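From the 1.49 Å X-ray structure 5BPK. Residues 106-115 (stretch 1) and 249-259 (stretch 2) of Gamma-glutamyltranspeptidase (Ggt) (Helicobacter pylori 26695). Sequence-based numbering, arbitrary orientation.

Stretch 1 (106-115) APLKATKNMF
Stretch 2 (249-259) GIITKEDLASY

The two stretches belong to one chain, and their contact buries 437 Å² summed over both sides. Stretch 1 has no regular helix or strand; it folds through two type I turns. The first, Pro-107 to Ala-110, has phi/psi of -59/-31 at Leu-108 and -90/4 at Lys-109, and is closed by Ala-110 N to Pro-107 O at 2.9 Å. The second, Thr-111 to Met-114, has -47/-49 at Lys-112 and -103/22 at Asn-113, closed by Met-114 N to Thr-111 O at 3.2 Å. Thr-111 N also makes a weak hydrogen bond to Met-114 SD at 3.7 Å. Register is fixed by two CA-CA pairs: Pro-107 to Ile-251 at 5.8 Å and Lys-109 to Ile-250 at 6.5 Å.

Stretch 2 opens at Gly-249 (-94/176), which makes no contact. Ile-250 (-128/-1; chi1 p, chi2 t) points its CA-to-CB bond toward stretch 1 and loses 93 Å² to it, the largest share of any residue here. Its CD1 lies 3.8 Å from Pro-107 CB, 3.9 Å from Met-114 CE and 3.7 Å from both Lys-109 C and Ala-110 N, so a single methyl packs against the first turn and also meets the end of the Met-114 side chain (p, t, m). Ile-251 (-74/132; m, t) leaves sideways, yet its CG1 comes within 3.6 Å of Pro-107 CG. The proline ring, C-gamma exo, thus touches both isoleucines.

Thr-252 (-124/172; chi1 p) is the N-cap of helix 253-257. Its OG1 accepts from Asp-255 N at 3.3 Å with an angle of 162°, and weakly from Glu-254 N, also at 3.3 Å but at 122°. In return, Thr-252 N donates to Asp-255 OD2 at 3.1 Å and 153°, which ties the cap to the first turn of the helix. Lys-109 NZ approaches Thr-252 OG1 to 3.1 Å, but the angle is too poor for a hydrogen bond.

Lys-253 (chi1 m) points away. Glu-254 (t, t) points toward stretch 1 and packs its CD 3.7 Å from Leu-108 CD1; its OE1 is 4.4 Å from Lys-109 NZ, beyond salt-bridge range.

Asp-255 (-59/-47; chi1 m, chi2 -56°) starts sideways, but its carboxylate turns nearer and supplies the one hydrogen bond across the contact: Leu-108 N donates to OD1 at 2.7 Å and 156°. OD1 also lies 3.4 Å from Pro-107 CA, while OD2 forms a long salt bridge, 3.8 Å, with NZ of Lys-109 (chi1 m, chi2 109°, chi3 -121°, chi4 t). The same carboxylate therefore serves the cap and the partner turn.

Leu-256 and Ala-257 make no contact. Backbone bonds from Leu-256 N to Thr-252 O (3.1 Å) and Ala-257 N to Lys-253 O (2.9 Å) support the helix. Ser-258 (chi1 p) adds a peripheral approach, OG to Leu-108 CD1 at 4.4 Å, and Tyr-259 (-68/130; chi1 t) lies beyond the contact.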

# COMPACT_ATOMS: atom_id res chain seq x y z
N ALA A 106 7.95 -0.22 15.51
CA ALA A 106 7.52 0.26 16.81
C ALA A 106 8.74 0.83 17.52
O ALA A 106 9.80 0.23 17.47
CB ALA A 106 6.88 -0.87 17.63
N PRO A 107 8.59 1.99 18.20
CA PRO A 107 9.76 2.56 18.84
C PRO A 107 10.29 1.69 19.98
O PRO A 107 9.59 0.79 20.47
CB PRO A 107 9.24 3.90 19.38
CG PRO A 107 8.11 4.24 18.48
CD PRO A 107 7.45 2.92 18.21
N LEU A 108 11.52 1.99 20.40
CA LEU A 108 12.20 1.21 21.44
C LEU A 108 11.42 1.18 22.74
O LEU A 108 11.48 0.20 23.49
CB LEU A 108 13.61 1.77 21.68
CG LEU A 108 14.65 1.39 20.63
CD1 LEU A 108 15.80 2.40 20.58
CD2 LEU A 108 15.15 -0.02 20.89
N LYS A 109 10.68 2.26 23.02
CA LYS A 109 9.89 2.35 24.25
C LYS A 109 8.47 1.81 24.10
O LYS A 109 7.69 1.86 25.04
CB LYS A 109 9.91 3.79 24.80
CG LYS A 109 11.27 4.17 25.41
CD LYS A 109 12.07 5.18 24.59
CE LYS A 109 13.44 4.65 24.16
NZ LYS A 109 14.04 5.41 23.02
N ALA A 110 8.14 1.25 22.94
CA ALA A 110 6.82 0.66 22.71
C ALA A 110 6.58 -0.55 23.60
O ALA A 110 7.50 -1.31 23.91
CB ALA A 110 6.68 0.26 21.25
N THR A 111 5.32 -0.73 24.00
CA THR A 111 4.91 -1.88 24.80
C THR A 111 3.56 -2.41 24.32
O THR A 111 2.75 -1.70 23.72
CB THR A 111 4.82 -1.52 26.30
OG1 THR A 111 3.84 -0.51 26.51
CG2 THR A 111 6.17 -1.05 26.84
N LYS A 112 3.33 -3.69 24.62
CA LYS A 112 2.13 -4.40 24.21
C LYS A 112 0.83 -3.62 24.47
O LYS A 112 -0.02 -3.49 23.59
CB LYS A 112 2.10 -5.75 24.93
CG LYS A 112 0.98 -6.66 24.51
CD LYS A 112 1.11 -8.01 25.20
CE LYS A 112 -0.20 -8.44 25.81
NZ LYS A 112 -0.55 -7.63 27.00
N ASN A 113 0.69 -3.09 25.68
CA ASN A 113 -0.57 -2.44 26.10
C ASN A 113 -0.52 -0.91 26.10
O ASN A 113 -1.35 -0.26 26.74
CB ASN A 113 -0.97 -2.95 27.49
CG ASN A 113 -1.19 -4.45 27.52
OD1 ASN A 113 -1.73 -5.03 26.58
ND2 ASN A 113 -0.79 -5.08 28.62
N MET A 114 0.41 -0.34 25.34
CA MET A 114 0.64 1.12 25.33
C MET A 114 -0.58 1.98 24.98
O MET A 114 -0.62 3.16 25.34
CB MET A 114 1.82 1.48 24.41
CG MET A 114 1.61 1.19 22.94
SD MET A 114 3.12 1.42 21.99
CE MET A 114 3.26 3.21 21.97
N PHE A 115 -1.55 1.42 24.26
CA PHE A 115 -2.74 2.17 23.86
C PHE A 115 -3.96 1.88 24.72
O PHE A 115 -5.07 2.29 24.38
CB PHE A 115 -3.05 1.91 22.38
CG PHE A 115 -1.97 2.39 21.46
CD1 PHE A 115 -1.75 3.75 21.29
CD2 PHE A 115 -1.17 1.49 20.78
CE1 PHE A 115 -0.74 4.21 20.45
CE2 PHE A 115 -0.17 1.95 19.94
CZ PHE A 115 0.04 3.32 19.78
N GLY A 249 4.90 11.82 22.59
CA GLY A 249 5.37 10.74 21.74
C GLY A 249 6.62 10.11 22.33
O GLY A 249 7.16 10.60 23.32
N ILE A 250 7.11 9.05 21.69
CA ILE A 250 8.23 8.28 22.23
C ILE A 250 9.42 8.04 21.28
O ILE A 250 10.42 7.44 21.67
CB ILE A 250 7.76 6.92 22.82
CG1 ILE A 250 7.06 6.07 21.76
CG2 ILE A 250 6.83 7.14 24.01
CD1 ILE A 250 6.88 4.61 22.21
N ILE A 251 9.33 8.53 20.04
CA ILE A 251 10.43 8.34 19.09
C ILE A 251 11.59 9.27 19.46
O ILE A 251 11.39 10.46 19.73
CB ILE A 251 10.00 8.58 17.64
CG1 ILE A 251 8.97 7.51 17.24
CG2 ILE A 251 11.21 8.53 16.69
CD1 ILE A 251 8.27 7.79 15.94
N THR A 252 12.78 8.69 19.49
CA THR A 252 13.99 9.37 19.91
C THR A 252 15.07 9.32 18.82
O THR A 252 14.94 8.60 17.83
CB THR A 252 14.59 8.70 21.16
OG1 THR A 252 14.99 7.36 20.84
CG2 THR A 252 13.59 8.68 22.30
N LYS A 253 16.15 10.06 19.04
CA LYS A 253 17.31 9.97 18.16
C LYS A 253 17.86 8.54 18.07
O LYS A 253 18.40 8.15 17.03
CB LYS A 253 18.41 10.94 18.61
CG LYS A 253 18.10 12.39 18.28
CD LYS A 253 19.23 13.32 18.68
CE LYS A 253 19.25 13.57 20.18
NZ LYS A 253 20.23 14.64 20.54
N GLU A 254 17.74 7.77 19.15
CA GLU A 254 18.20 6.38 19.15
C GLU A 254 17.36 5.52 18.21
O GLU A 254 17.90 4.68 17.47
CB GLU A 254 18.19 5.78 20.56
CG GLU A 254 18.92 4.43 20.63
CD GLU A 254 18.90 3.79 22.01
OE1 GLU A 254 18.32 4.37 22.96
OE2 GLU A 254 19.47 2.68 22.15
N ASP A 255 16.05 5.73 18.22
CA ASP A 255 15.16 5.04 17.28
C ASP A 255 15.56 5.34 15.84
O ASP A 255 15.67 4.44 15.01
CB ASP A 255 13.70 5.47 17.47
CG ASP A 255 13.05 4.85 18.68
OD1 ASP A 255 13.03 3.62 18.79
OD2 ASP A 255 12.51 5.61 19.52
N LEU A 256 15.80 6.61 15.56
CA LEU A 256 16.07 7.05 14.19
C LEU A 256 17.42 6.50 13.72
O LEU A 256 17.52 5.98 12.60
CB LEU A 256 16.02 8.57 14.08
CG LEU A 256 14.64 9.19 14.32
CD1 LEU A 256 14.75 10.68 14.66
CD2 LEU A 256 13.66 8.98 13.17
N ALA A 257 18.44 6.57 14.58
CA ALA A 257 19.78 6.07 14.23
C ALA A 257 19.83 4.55 14.05
O ALA A 257 20.73 4.03 13.38
CB ALA A 257 20.80 6.52 15.28
N SER A 258 18.86 3.85 14.65
CA SER A 258 18.77 2.39 14.54
C SER A 258 17.76 1.88 13.50
O SER A 258 17.59 0.65 13.35
CB SER A 258 18.47 1.76 15.91
OG SER A 258 17.22 2.15 16.45
N TYR A 259 17.12 2.78 12.76
CA TYR A 259 16.16 2.34 11.73
C TYR A 259 16.91 1.63 10.62
O TYR A 259 17.89 2.16 10.09
CB TYR A 259 15.30 3.47 11.12
CG TYR A 259 14.34 2.83 10.15
CD1 TYR A 259 13.16 2.27 10.61
CD2 TYR A 259 14.71 2.61 8.82
CE1 TYR A 259 12.33 1.58 9.77
CE2 TYR A 259 13.88 1.90 7.96
CZ TYR A 259 12.69 1.38 8.45
OH TYR A 259 11.87 0.66 7.63